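Local coordinates for uncharacterized protein YppE (Bacillus subtilis, PDB 2IM8), which is of unknown function but folds as a four-helix bundle representing the DUF1798 family of bacterial proteins, at residues 5-10 / 115-120; 11-16 / 108-113; 26-31 / 94-99; 82-87 / 100-105. All blocks are in the same frame, centred on the assembly; numbering follows the deposited sequence.

Contact 1: 5-10 / 115-120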
loop_
_atom_site.group_PDB
_atom_site.type_symbol
_atom_site.label_atom_id
_atom_site.label_comp_id
_atom_site.label_asym_id
_atom_site.label_seq_id
_atom_site.Cartn_x
_atom_site.Cartn_y
_atom_site.Cartn_z
ATOM N N THR A 5 12.130 9.945 -2.690
ATOM C CA THR A 5 12.132 8.612 -2.091
ATOM C C THR A 5 10.708 8.197 -1.726
ATOM O O THR A 5 10.286 7.058 -1.966
ATOM C CB THR A 5 12.988 8.598 -0.812
ATOM O OG1 THR A 5 14.305 9.065 -1.123
ATOM C CG2 THR A 5 13.067 7.206 -0.230
ATOM N N LEU A 6 9.970 9.133 -1.139
ATOM C CA LEU A 6 8.595 8.870 -0.735
ATOM C C LEU A 6 7.784 8.494 -1.966
ATOM O O LEU A 6 7.051 7.510 -1.968
ATOM C CB LEU A 6 7.987 10.116 -0.091
ATOM C CG LEU A 6 7.362 10.018 1.302
ATOM C CD1 LEU A 6 6.696 11.357 1.632
ATOM C CD2 LEU A 6 6.338 8.882 1.366
ATOM N N LEU A 7 7.922 9.304 -3.010
ATOM C CA LEU A 7 7.212 9.095 -4.263
ATOM C C LEU A 7 7.497 7.703 -4.846
ATOM O O LEU A 7 6.577 6.996 -5.276
ATOM C CB LEU A 7 7.615 10.183 -5.264
ATOM C CG LEU A 7 6.936 10.118 -6.632
ATOM C CD1 LEU A 7 5.459 10.464 -6.480
ATOM C CD2 LEU A 7 7.624 11.089 -7.597
ATOM N N GLU A 8 8.766 7.307 -4.865
ATOM C CA GLU A 8 9.116 5.991 -5.392
ATOM C C GLU A 8 8.455 4.919 -4.544
ATOM O O GLU A 8 7.891 3.963 -5.072
ATOM C CB GLU A 8 10.631 5.779 -5.380
ATOM C CG GLU A 8 11.400 6.758 -6.240
ATOM C CD GLU A 8 12.876 6.419 -6.318
ATOM O OE1 GLU A 8 13.518 6.321 -5.251
ATOM O OE2 GLU A 8 13.388 6.244 -7.448
HETATM N N MSE A 9 8.525 5.080 -3.225
HETATM C CA MSE A 9 7.914 4.105 -2.329
HETATM C C MSE A 9 6.406 4.072 -2.542
HETATM O O MSE A 9 5.781 3.022 -2.447
HETATM C CB MSE A 9 8.234 4.444 -0.874
HETATM C CG MSE A 9 9.679 4.198 -0.501
HETATM SE SE MSE A 9 9.940 4.541 1.368
HETATM C CE MSE A 9 11.755 3.880 1.534
ATOM N N THR A 10 5.827 5.230 -2.828
ATOM C CA THR A 10 4.392 5.312 -3.072
ATOM C C THR A 10 4.028 4.517 -4.333
ATOM O O THR A 10 3.064 3.752 -4.337
ATOM C CB THR A 10 3.952 6.771 -3.266
ATOM O OG1 THR A 10 4.258 7.517 -2.085
ATOM C CG2 THR A 10 2.444 6.850 -3.540
ATOM N N ASP A 115 -0.418 12.894 -5.085
ATOM C CA ASP A 115 -0.913 14.194 -5.528
ATOM C C ASP A 115 -0.274 15.332 -4.722
ATOM O O ASP A 115 0.132 16.334 -5.302
ATOM C CB ASP A 115 -2.438 14.292 -5.396
ATOM C CG ASP A 115 -3.189 13.348 -6.336
ATOM O OD1 ASP A 115 -2.586 12.811 -7.290
ATOM O OD2 ASP A 115 -4.405 13.160 -6.117
ATOM N N GLU A 116 -0.197 15.185 -3.398
ATOM C CA GLU A 116 0.402 16.220 -2.547
ATOM C C GLU A 116 1.859 16.454 -2.936
ATOM O O GLU A 116 2.301 17.592 -3.084
ATOM C CB GLU A 116 0.344 15.827 -1.063
ATOM C CG GLU A 116 -1.038 15.868 -0.407
ATOM C CD GLU A 116 -1.641 17.271 -0.314
ATOM O OE1 GLU A 116 -0.926 18.220 0.086
ATOM O OE2 GLU A 116 -2.842 17.422 -0.624
ATOM N N ILE A 117 2.603 15.368 -3.099
ATOM C CA ILE A 117 4.002 15.469 -3.479
ATOM C C ILE A 117 4.163 16.278 -4.768
ATOM O O ILE A 117 4.887 17.274 -4.793
ATOM C CB ILE A 117 4.623 14.079 -3.680
ATOM C CG1 ILE A 117 4.680 13.341 -2.338
ATOM C CG2 ILE A 117 6.003 14.217 -4.302
ATOM C CD1 ILE A 117 5.222 11.926 -2.423
ATOM N N ALA A 118 3.477 15.851 -5.826
ATOM C CA ALA A 118 3.550 16.525 -7.118
ATOM C C ALA A 118 3.130 17.992 -7.030
ATOM O O ALA A 118 3.741 18.859 -7.658
ATOM C CB ALA A 118 2.681 15.797 -8.134
ATOM N N ARG A 119 2.094 18.266 -6.244
ATOM C CA ARG A 119 1.592 19.627 -6.081
ATOM C C ARG A 119 2.613 20.543 -5.397
ATOM O O ARG A 119 2.861 21.665 -5.846
ATOM C CB ARG A 119 0.298 19.601 -5.264
ATOM C CG ARG A 119 -0.412 20.939 -5.161
ATOM C CD ARG A 119 -1.683 20.816 -4.330
ATOM N NE ARG A 119 -1.404 20.573 -2.920
ATOM C CZ ARG A 119 -0.784 21.439 -2.122
ATOM N NH1 ARG A 119 -0.376 22.607 -2.600
ATOM N NH2 ARG A 119 -0.575 21.144 -0.844
ATOM N N GLU A 120 3.204 20.055 -4.311
ATOM C CA GLU A 120 4.183 20.826 -3.551
ATOM C C GLU A 120 5.582 20.803 -4.150
ATOM O O GLU A 120 6.376 21.716 -3.916
ATOM C CB GLU A 120 4.221 20.316 -2.110
ATOM C CG GLU A 120 2.953 20.640 -1.343
ATOM C CD GLU A 120 2.567 19.564 -0.357
ATOM O OE1 GLU A 120 3.344 19.315 0.588
ATOM O OE2 GLU A 120 1.481 18.969 -0.535
#
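Leu6, Leu7 and Ile117 join the first and last helices of a four-helix bundle close to the end where both chain termini lie. Ile117 does nearly all the reaching. Its CG1 stands anti to the carbonyl carbon (chi1 -67°) and the chain runs on extended, which carries the CD1 methyl across to the backbone of helix 3-29. There Ile117 CD1 rests 3.8 Å from Leu7 N, with the CB atoms of the two leucines beside it: Leu6 CB is 4.0 Å away and Leu7 CB 4.1 Å. A single methyl thus meets the roots of two consecutive side chains, and no hydrogen bond links the segments. On the leucine side, Thr10 OG1 donates to Leu6 O at 2.8 Å, approaching from above the carbonyl plane, while Thr10 N binds the same oxygen. In helix 96-121, a salt bridge joins Arg119 NH2 to Glu116 OE1 at 3.1 Å, in the guanidinium plane. The carboxylate of Glu116 also accepts from the backbone N of Lys68 and Tyr69, tying this helix to the loop before helix 72-91. Helix 36-64 closes over the inner side, with Leu6 on its Trp54 and Leu61 and Trp54 NE1 hydrogen-bonded to Thr10 OG1.

Contact 2: 11-16 / 108-113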
loop_
_atom_site.group_PDB
_atom_site.type_symbol
_atom_site.label_atom_id
_atom_site.label_comp_id
_atom_site.label_asym_id
_atom_site.label_seq_id
_atom_site.Cartn_x
_atom_site.Cartn_y
_atom_site.Cartn_z
ATOM N N GLU A 11 4.797 4.703 -5.405
ATOM C CA GLU A 11 4.513 4.004 -6.651
ATOM C C GLU A 11 4.753 2.508 -6.509
ATOM O O GLU A 11 4.062 1.704 -7.132
ATOM C CB GLU A 11 5.349 4.583 -7.799
ATOM C CG GLU A 11 4.902 5.986 -8.238
ATOM C CD GLU A 11 3.729 5.996 -9.232
ATOM O OE1 GLU A 11 2.876 5.081 -9.202
ATOM O OE2 GLU A 11 3.654 6.945 -10.048
ATOM N N GLN A 12 5.725 2.144 -5.675
ATOM C CA GLN A 12 6.045 0.739 -5.426
ATOM C C GLN A 12 4.847 0.076 -4.737
ATOM O O GLN A 12 4.431 -1.013 -5.120
ATOM C CB GLN A 12 7.283 0.633 -4.526
ATOM C CG GLN A 12 8.056 -0.665 -4.662
ATOM C CD GLN A 12 9.352 -0.667 -3.870
ATOM O OE1 GLN A 12 10.133 0.295 -3.914
ATOM N NE2 GLN A 12 9.599 -1.756 -3.153
HETATM N N MSE A 13 4.295 0.734 -3.722
HETATM C CA MSE A 13 3.140 0.188 -3.009
HETATM C C MSE A 13 1.912 0.094 -3.915
HETATM O O MSE A 13 1.129 -0.850 -3.821
HETATM C CB MSE A 13 2.817 1.039 -1.780
HETATM C CG MSE A 13 3.843 0.874 -0.660
HETATM SE SE MSE A 13 3.562 2.078 0.828
HETATM C CE MSE A 13 1.985 1.259 1.580
ATOM N N ILE A 14 1.744 1.070 -4.799
ATOM C CA ILE A 14 0.607 1.050 -5.715
ATOM C C ILE A 14 0.713 -0.188 -6.591
ATOM O O ILE A 14 -0.267 -0.905 -6.806
ATOM C CB ILE A 14 0.581 2.318 -6.607
ATOM C CG1 ILE A 14 0.253 3.533 -5.745
ATOM C CG2 ILE A 14 -0.450 2.167 -7.751
ATOM C CD1 ILE A 14 0.398 4.866 -6.483
ATOM N N GLU A 15 1.913 -0.450 -7.085
ATOM C CA GLU A 15 2.119 -1.613 -7.932
ATOM C C GLU A 15 1.898 -2.904 -7.129
ATOM O O GLU A 15 1.254 -3.838 -7.607
ATOM C CB GLU A 15 3.531 -1.585 -8.545
ATOM C CG GLU A 15 3.766 -2.712 -9.547
ATOM C CD GLU A 15 5.142 -2.675 -10.222
ATOM O OE1 GLU A 15 5.797 -1.605 -10.220
ATOM O OE2 GLU A 15 5.555 -3.728 -10.775
ATOM N N VAL A 16 2.427 -2.957 -5.911
ATOM C CA VAL A 16 2.243 -4.134 -5.053
ATOM C C VAL A 16 0.747 -4.389 -4.886
ATOM O O VAL A 16 0.284 -5.527 -4.965
ATOM C CB VAL A 16 2.852 -3.911 -3.649
ATOM C CG1 VAL A 16 2.372 -5.006 -2.683
ATOM C CG2 VAL A 16 4.365 -3.899 -3.738
ATOM N N TYR A 108 -6.351 4.854 -2.777
ATOM C CA TYR A 108 -6.712 6.270 -2.710
ATOM C C TYR A 108 -5.741 7.067 -1.857
ATOM O O TYR A 108 -5.299 8.148 -2.249
ATOM C CB TYR A 108 -8.133 6.481 -2.173
ATOM C CG TYR A 108 -8.400 7.952 -1.941
ATOM C CD1 TYR A 108 -8.444 8.842 -3.010
ATOM C CD2 TYR A 108 -8.486 8.472 -0.652
ATOM C CE1 TYR A 108 -8.551 10.210 -2.812
ATOM C CE2 TYR A 108 -8.598 9.848 -0.436
ATOM C CZ TYR A 108 -8.624 10.709 -1.521
ATOM O OH TYR A 108 -8.675 12.070 -1.326
ATOM N N THR A 109 -5.409 6.552 -0.678
ATOM C CA THR A 109 -4.475 7.278 0.167
ATOM C C THR A 109 -3.132 7.401 -0.546
ATOM O O THR A 109 -2.499 8.457 -0.494
ATOM C CB THR A 109 -4.284 6.588 1.534
ATOM O OG1 THR A 109 -5.539 6.554 2.223
ATOM C CG2 THR A 109 -3.253 7.352 2.386
ATOM N N LEU A 110 -2.708 6.337 -1.229
ATOM C CA LEU A 110 -1.440 6.366 -1.952
ATOM C C LEU A 110 -1.491 7.440 -3.043
ATOM O O LEU A 110 -0.557 8.221 -3.211
ATOM C CB LEU A 110 -1.134 4.992 -2.569
ATOM C CG LEU A 110 -0.782 3.910 -1.534
ATOM C CD1 LEU A 110 -0.591 2.551 -2.201
ATOM C CD2 LEU A 110 0.476 4.346 -0.784
ATOM N N HIS A 111 -2.587 7.478 -3.785
ATOM C CA HIS A 111 -2.737 8.479 -4.828
ATOM C C HIS A 111 -2.784 9.880 -4.239
ATOM O O HIS A 111 -2.259 10.812 -4.840
ATOM C CB HIS A 111 -3.991 8.201 -5.650
ATOM C CG HIS A 111 -3.845 7.024 -6.563
ATOM N ND1 HIS A 111 -4.878 6.154 -6.836
ATOM C CD2 HIS A 111 -2.775 6.563 -7.253
ATOM C CE1 HIS A 111 -4.450 5.206 -7.651
ATOM N NE2 HIS A 111 -3.177 5.432 -7.920
ATOM N N ALA A 112 -3.403 10.026 -3.069
ATOM C CA ALA A 112 -3.496 11.327 -2.400
ATOM C C ALA A 112 -2.100 11.838 -2.040
ATOM O O ALA A 112 -1.760 12.994 -2.294
ATOM C CB ALA A 112 -4.343 11.205 -1.146
ATOM N N VAL A 113 -1.292 10.974 -1.439
ATOM C CA VAL A 113 0.068 11.340 -1.064
ATOM C C VAL A 113 0.831 11.717 -2.329
ATOM O O VAL A 113 1.570 12.703 -2.354
ATOM C CB VAL A 113 0.771 10.164 -0.323
ATOM C CG1 VAL A 113 2.225 10.506 -0.013
ATOM C CG2 VAL A 113 0.035 9.875 0.969
#
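The His111 imidazole is the flat group of this contact, and the CD1 methyl of Ile14 comes to it obliquely, 3.7 Å from His111 CD2 and a little farther from His111 NE2. Inward from the ring, Ile14 and Leu110 slide past each other in opposite directions, with Ile14 CG1 at 3.8 Å from Leu110 CB and equally close to Leu110 CD1. With CG1 anti to the carbonyl carbon (chi1 -69°) and CD1 extended beyond it, Ile14 serves both neighbours. Cutting this residue back to an alanine is likely to open a gap beside Leu110 CB and leave His111 CD2 without the methyl that meets it, though Met13 would still hold Leu110 CD1. Selenomethionine Met13 crosses Leu110 nearly at right angles: Met13 CB lies 3.8 Å from Leu110 CD1, Met13 SE lies 4.2 Å from Leu110 CD2, and the bend at chi3 (72°) sets Met13 CE at the same distance from it. The local helix axes approach to 9.8 Å and run nearly antiparallel, at 157°. A phosphate ion, probably from the crystallisation liquor, lies near His111. Trp54 of helix 36-64 packs on Met13, Leu110 and Val113, while Phe82 of helix 72-91 touches Val16.

Contact 3: 26-31 / 94-99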
loop_
_atom_site.group_PDB
_atom_site.type_symbol
_atom_site.label_atom_id
_atom_site.label_comp_id
_atom_site.label_asym_id
_atom_site.label_seq_id
_atom_site.Cartn_x
_atom_site.Cartn_y
_atom_site.Cartn_z
ATOM N N GLU A 26 -7.000 -14.136 -9.482
ATOM C CA GLU A 26 -6.565 -15.372 -10.126
ATOM C C GLU A 26 -6.644 -16.528 -9.133
ATOM O O GLU A 26 -6.985 -17.650 -9.498
ATOM C CB GLU A 26 -5.137 -15.236 -10.664
ATOM C CG GLU A 26 -4.646 -16.475 -11.401
ATOM C CD GLU A 26 -5.635 -16.951 -12.460
ATOM O OE1 GLU A 26 -6.001 -16.142 -13.346
ATOM O OE2 GLU A 26 -6.045 -18.135 -12.405
ATOM N N GLY A 27 -6.340 -16.243 -7.873
ATOM C CA GLY A 27 -6.402 -17.273 -6.850
ATOM C C GLY A 27 -7.822 -17.733 -6.565
ATOM O O GLY A 27 -8.050 -18.897 -6.240
ATOM N N LYS A 28 -8.782 -16.821 -6.668
ATOM C CA LYS A 28 -10.174 -17.176 -6.418
ATOM C C LYS A 28 -10.716 -18.020 -7.563
ATOM O O LYS A 28 -11.430 -19.001 -7.340
ATOM C CB LYS A 28 -11.033 -15.920 -6.273
ATOM C CG LYS A 28 -10.869 -15.206 -4.945
ATOM C CD LYS A 28 -11.447 -16.030 -3.811
ATOM C CE LYS A 28 -11.564 -15.192 -2.548
ATOM N NZ LYS A 28 -12.339 -15.892 -1.490
ATOM N N ASN A 29 -10.363 -17.628 -8.783
ATOM C CA ASN A 29 -10.819 -18.325 -9.986
ATOM C C ASN A 29 -10.242 -19.731 -10.106
ATOM O O ASN A 29 -10.977 -20.699 -10.285
ATOM C CB ASN A 29 -10.449 -17.513 -11.230
ATOM C CG ASN A 29 -11.171 -16.178 -11.292
ATOM O OD1 ASN A 29 -10.890 -15.346 -12.157
ATOM N ND2 ASN A 29 -12.115 -15.968 -10.376
ATOM N N SER A 30 -8.923 -19.828 -10.014
ATOM C CA SER A 30 -8.228 -21.101 -10.120
ATOM C C SER A 30 -7.103 -21.097 -9.100
ATOM O O SER A 30 -5.971 -20.721 -9.405
ATOM C CB SER A 30 -7.659 -21.271 -11.532
ATOM O OG SER A 30 -7.127 -22.571 -11.713
ATOM N N ASN A 31 -7.433 -21.528 -7.887
ATOM C CA ASN A 31 -6.495 -21.563 -6.775
ATOM C C ASN A 31 -5.142 -22.208 -7.038
ATOM O O ASN A 31 -5.049 -23.212 -7.749
ATOM C CB ASN A 31 -7.132 -22.276 -5.584
ATOM C CG ASN A 31 -6.187 -22.394 -4.419
ATOM O OD1 ASN A 31 -6.090 -21.488 -3.588
ATOM N ND2 ASN A 31 -5.453 -23.502 -4.363
ATOM N N ILE A 94 -10.473 -13.973 2.446
ATOM C CA ILE A 94 -11.550 -12.989 2.538
ATOM C C ILE A 94 -12.332 -12.885 1.229
ATOM O O ILE A 94 -11.821 -13.240 0.173
ATOM C CB ILE A 94 -11.008 -11.606 2.940
ATOM C CG1 ILE A 94 -10.042 -11.083 1.881
ATOM C CG2 ILE A 94 -10.316 -11.706 4.293
ATOM C CD1 ILE A 94 -9.625 -9.648 2.135
ATOM N N HIS A 95 -13.573 -12.409 1.305
ATOM C CA HIS A 95 -14.429 -12.291 0.120
ATOM C C HIS A 95 -14.095 -11.097 -0.772
ATOM O O HIS A 95 -13.421 -10.163 -0.350
ATOM C CB HIS A 95 -15.899 -12.220 0.538
ATOM C CG HIS A 95 -16.371 -13.432 1.278
ATOM N ND1 HIS A 95 -16.285 -14.702 0.750
ATOM C CD2 HIS A 95 -16.913 -13.569 2.511
ATOM C CE1 HIS A 95 -16.753 -15.572 1.629
ATOM N NE2 HIS A 95 -17.140 -14.911 2.706
ATOM N N LYS A 96 -14.587 -11.152 -2.008
ATOM C CA LYS A 96 -14.354 -10.118 -3.017
ATOM C C LYS A 96 -14.616 -8.692 -2.545
ATOM O O LYS A 96 -13.788 -7.813 -2.745
ATOM C CB LYS A 96 -15.220 -10.384 -4.259
ATOM C CG LYS A 96 -15.193 -11.825 -4.774
ATOM C CD LYS A 96 -13.823 -12.218 -5.317
ATOM C CE LYS A 96 -13.822 -13.636 -5.872
ATOM N NZ LYS A 96 -14.107 -14.668 -4.826
ATOM N N LYS A 97 -15.778 -8.467 -1.937
ATOM C CA LYS A 97 -16.155 -7.138 -1.458
ATOM C C LYS A 97 -15.151 -6.543 -0.474
ATOM O O LYS A 97 -14.754 -5.385 -0.598
ATOM C CB LYS A 97 -17.534 -7.187 -0.797
ATOM C CG LYS A 97 -17.975 -5.858 -0.201
ATOM C CD LYS A 97 -19.210 -6.033 0.668
ATOM C CE LYS A 97 -19.550 -4.750 1.425
ATOM N NZ LYS A 97 -20.114 -3.685 0.554
ATOM N N ARG A 98 -14.769 -7.333 0.521
ATOM C CA ARG A 98 -13.812 -6.894 1.523
ATOM C C ARG A 98 -12.446 -6.626 0.879
ATOM O O ARG A 98 -11.792 -5.623 1.179
ATOM C CB ARG A 98 -13.689 -7.965 2.611
ATOM C CG ARG A 98 -12.644 -7.694 3.674
ATOM C CD ARG A 98 -12.849 -6.359 4.369
ATOM N NE ARG A 98 -11.864 -6.185 5.432
ATOM C CZ ARG A 98 -11.540 -5.014 5.967
ATOM N NH1 ARG A 98 -12.124 -3.899 5.538
ATOM N NH2 ARG A 98 -10.631 -4.953 6.924
ATOM N N PHE A 99 -12.013 -7.516 -0.004
ATOM C CA PHE A 99 -10.723 -7.320 -0.653
ATOM C C PHE A 99 -10.743 -6.012 -1.441
ATOM O O PHE A 99 -9.762 -5.251 -1.439
ATOM C CB PHE A 99 -10.402 -8.473 -1.604
ATOM C CG PHE A 99 -9.025 -8.386 -2.195
ATOM C CD1 PHE A 99 -7.920 -8.861 -1.493
ATOM C CD2 PHE A 99 -8.816 -7.745 -3.413
ATOM C CE1 PHE A 99 -6.620 -8.692 -1.997
ATOM C CE2 PHE A 99 -7.530 -7.574 -3.922
ATOM C CZ PHE A 99 -6.432 -8.047 -3.212
#
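Lys28 and Lys96 reach toward each other, the end of Lys96 coming against the aliphatic middle of Lys28. Lys96 NZ is 3.2 Å from Lys28 CD, and Lys96 CE sits 3.5 Å from Lys28 CG, a tight carbon contact. Bends at chi2 and chi4 of Lys96 turn its ammonium back toward the other lysine. Lys28, bent at chi2 (-69°) and extended beyond, carries its own ammonium past the end of Lys96 to the chain just ahead of helix 96-121, where Lys28 NZ makes a weak hydrogen bond to Ile94 O at 3.2 Å and another weak one to His92 O. The next layer fixes the first acceptor: Tyr24 OH also bonds to Ile94 O, and the backbone N of Ile94 is bound by Gln88. A methionine in place of Lys28 would probably cost the carbonyls of Ile94 and His92 a weak donor, Ile94 O keeping Tyr24 OH. His95 occupies the N-cap position of helix 96-121, and beyond it the ring of Phe99 stacks on Tyr24. With Lys28 NZ and Lys96 NZ 4.0 Å apart, like charges probably oppose each other at this exposed site, partly offset by the carbonyl oxygens around Lys28 NZ.

Contact 4: 82-87 / 100-105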
loop_
_atom_site.group_PDB
_atom_site.type_symbol
_atom_site.label_atom_id
_atom_site.label_comp_id
_atom_site.label_asym_id
_atom_site.label_seq_id
_atom_site.Cartn_x
_atom_site.Cartn_y
_atom_site.Cartn_z
ATOM N N PHE A 82 -2.890 -2.533 3.958
ATOM C CA PHE A 82 -1.910 -2.931 2.959
ATOM C C PHE A 82 -1.372 -4.328 3.244
ATOM O O PHE A 82 -1.269 -5.156 2.337
ATOM C CB PHE A 82 -0.765 -1.922 2.932
ATOM C CG PHE A 82 0.299 -2.227 1.913
ATOM C CD1 PHE A 82 0.045 -2.085 0.548
ATOM C CD2 PHE A 82 1.562 -2.643 2.316
ATOM C CE1 PHE A 82 1.046 -2.352 -0.402
ATOM C CE2 PHE A 82 2.571 -2.913 1.371
ATOM C CZ PHE A 82 2.305 -2.766 0.013
ATOM N N LEU A 83 -1.023 -4.596 4.501
ATOM C CA LEU A 83 -0.507 -5.918 4.857
ATOM C C LEU A 83 -1.562 -7.003 4.704
ATOM O O LEU A 83 -1.241 -8.142 4.361
ATOM C CB LEU A 83 0.042 -5.922 6.286
ATOM C CG LEU A 83 1.475 -5.413 6.465
ATOM C CD1 LEU A 83 1.620 -4.040 5.851
ATOM C CD2 LEU A 83 1.812 -5.377 7.947
ATOM N N GLU A 84 -2.822 -6.674 4.967
ATOM C CA GLU A 84 -3.860 -7.684 4.787
ATOM C C GLU A 84 -3.956 -7.958 3.287
ATOM O O GLU A 84 -4.020 -9.114 2.861
ATOM C CB GLU A 84 -5.207 -7.209 5.323
ATOM C CG GLU A 84 -6.367 -8.119 4.905
ATOM C CD GLU A 84 -7.673 -7.836 5.624
ATOM O OE1 GLU A 84 -7.927 -6.666 5.990
ATOM O OE2 GLU A 84 -8.457 -8.799 5.802
ATOM N N LEU A 85 -3.950 -6.884 2.496
ATOM C CA LEU A 85 -4.027 -6.990 1.040
ATOM C C LEU A 85 -2.916 -7.905 0.528
ATOM O O LEU A 85 -3.163 -8.783 -0.301
ATOM C CB LEU A 85 -3.938 -5.586 0.412
ATOM C CG LEU A 85 -3.363 -5.270 -0.983
ATOM C CD1 LEU A 85 -3.571 -6.404 -1.979
ATOM C CD2 LEU A 85 -4.021 -3.976 -1.474
ATOM N N VAL A 86 -1.702 -7.721 1.040
ATOM C CA VAL A 86 -0.588 -8.556 0.605
ATOM C C VAL A 86 -0.803 -10.034 0.935
ATOM O O VAL A 86 -0.715 -10.893 0.057
ATOM C CB VAL A 86 0.744 -8.081 1.213
ATOM C CG1 VAL A 86 1.851 -9.089 0.890
ATOM C CG2 VAL A 86 1.107 -6.708 0.641
ATOM N N LEU A 87 -1.095 -10.340 2.191
ATOM C CA LEU A 87 -1.325 -11.734 2.581
ATOM C C LEU A 87 -2.464 -12.371 1.788
ATOM O O LEU A 87 -2.343 -13.488 1.258
ATOM C CB LEU A 87 -1.657 -11.818 4.076
ATOM C CG LEU A 87 -2.020 -13.219 4.597
ATOM C CD1 LEU A 87 -0.891 -14.221 4.322
ATOM C CD2 LEU A 87 -2.313 -13.127 6.095
ATOM N N LYS A 100 -11.859 -5.754 -2.120
ATOM C CA LYS A 100 -11.994 -4.533 -2.902
ATOM C C LYS A 100 -11.946 -3.316 -1.983
ATOM O O LYS A 100 -11.261 -2.353 -2.286
ATOM C CB LYS A 100 -13.307 -4.523 -3.704
ATOM C CG LYS A 100 -13.480 -3.263 -4.560
ATOM C CD LYS A 100 -14.725 -3.303 -5.443
ATOM C CE LYS A 100 -14.863 -2.027 -6.274
ATOM N NZ LYS A 100 -16.023 -2.064 -7.211
ATOM N N ASP A 101 -12.673 -3.367 -0.865
ATOM C CA ASP A 101 -12.695 -2.256 0.085
ATOM C C ASP A 101 -11.314 -1.843 0.600
ATOM O O ASP A 101 -10.989 -0.663 0.602
ATOM C CB ASP A 101 -13.592 -2.572 1.287
ATOM C CG ASP A 101 -15.050 -2.743 0.899
ATOM O OD1 ASP A 101 -15.482 -2.097 -0.080
ATOM O OD2 ASP A 101 -15.765 -3.509 1.582
ATOM N N ILE A 102 -10.500 -2.797 1.041
ATOM C CA ILE A 102 -9.177 -2.436 1.552
ATOM C C ILE A 102 -8.260 -1.964 0.431
ATOM O O ILE A 102 -7.459 -1.045 0.612
ATOM C CB ILE A 102 -8.528 -3.612 2.327
ATOM C CG1 ILE A 102 -8.322 -4.821 1.412
ATOM C CG2 ILE A 102 -9.429 -4.009 3.498
ATOM C CD1 ILE A 102 -7.670 -5.991 2.126
ATOM N N THR A 103 -8.392 -2.577 -0.739
ATOM C CA THR A 103 -7.576 -2.198 -1.887
ATOM C C THR A 103 -7.920 -0.759 -2.285
ATOM O O THR A 103 -7.025 0.075 -2.495
ATOM C CB THR A 103 -7.817 -3.164 -3.073
ATOM O OG1 THR A 103 -7.429 -4.488 -2.685
ATOM C CG2 THR A 103 -6.980 -2.761 -4.280
ATOM N N GLU A 104 -9.213 -0.454 -2.350
ATOM C CA GLU A 104 -9.654 0.901 -2.712
ATOM C C GLU A 104 -9.136 1.951 -1.723
ATOM O O GLU A 104 -8.734 3.049 -2.111
ATOM C CB GLU A 104 -11.178 0.993 -2.715
ATOM C CG GLU A 104 -11.894 0.215 -3.792
ATOM C CD GLU A 104 -13.386 0.476 -3.727
ATOM O OE1 GLU A 104 -13.977 0.301 -2.635
ATOM O OE2 GLU A 104 -13.966 0.862 -4.754
ATOM N N SER A 105 -9.185 1.606 -0.443
ATOM C CA SER A 105 -8.741 2.494 0.631
ATOM C C SER A 105 -7.239 2.781 0.539
ATOM O O SER A 105 -6.789 3.931 0.650
ATOM C CB SER A 105 -9.068 1.850 1.982
ATOM O OG SER A 105 -8.622 2.645 3.050
#
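Glu84 and Leu85 pack against Ile102 and Thr103 in a partly buried helix-to-helix contact between helix 72-91 and helix 96-121, neighbours in sequence joined by a short turn. The local axes come within 9.3 Å, and the angle between their N-to-C directions is 129°, well short of antiparallel. The CD1 methyl of Ile102 is the central point. CG1 of this isoleucine lies between the backbone N and the carbonyl carbon (chi1 62°), a crowded position on a helix, and from there the extended branch reaches the opposing backbone. Ile102 CD1 is 3.7 Å from Glu84 CG and 3.8 Å from Leu85 N, with Leu85 CB at 4.1 Å. Glu84 crosses Ile102 at about a right angle, its CG methylene giving the methyl an apolar surface and its carboxylate still beside the isoleucine. Glu84 OE1 lies 3.9 Å from both Ile102 CD1 and Ile102 CG2, and makes a long, weak ion pair with Arg98. At the next residue on each helix, Leu85 crosses Thr103, its CD2 methyl 3.7 Å from Thr103 OG1. That touch is van der Waals in kind, for the threonine hydroxyl is hydrogen-bonded to Phe99 O within its own helix. No hydrogen bond crosses between the segments. Leu85 also touches Ala17 of helix 3-29 and Phe99, while Phe82 and Val86, on another side of helix 72-91, pack on Val16 of helix 3-29 and Asn47 of helix 36-64.

Contacts 1, 2 and 3 all join helix 3-29 to helix 96-121, at successive points along this antiparallel pair, whereas contact 4 holds helix 96-121 to helix 72-91. Contacts 1 and 2 are buried and apolar, and they touch where Thr10 meets Leu110. Contact 3 lies on the surface on the opposite side of the chain's centre from contact 1, about 31 Å between centres, and there lysines and backbone carbonyls replace methyl groups. Contact 4, partly buried, combines both characters: it meets contact 2 through Phe82 and Val16, and contact 3 through Phe99 on Leu85 and the weak pairing of Arg98 with Glu84.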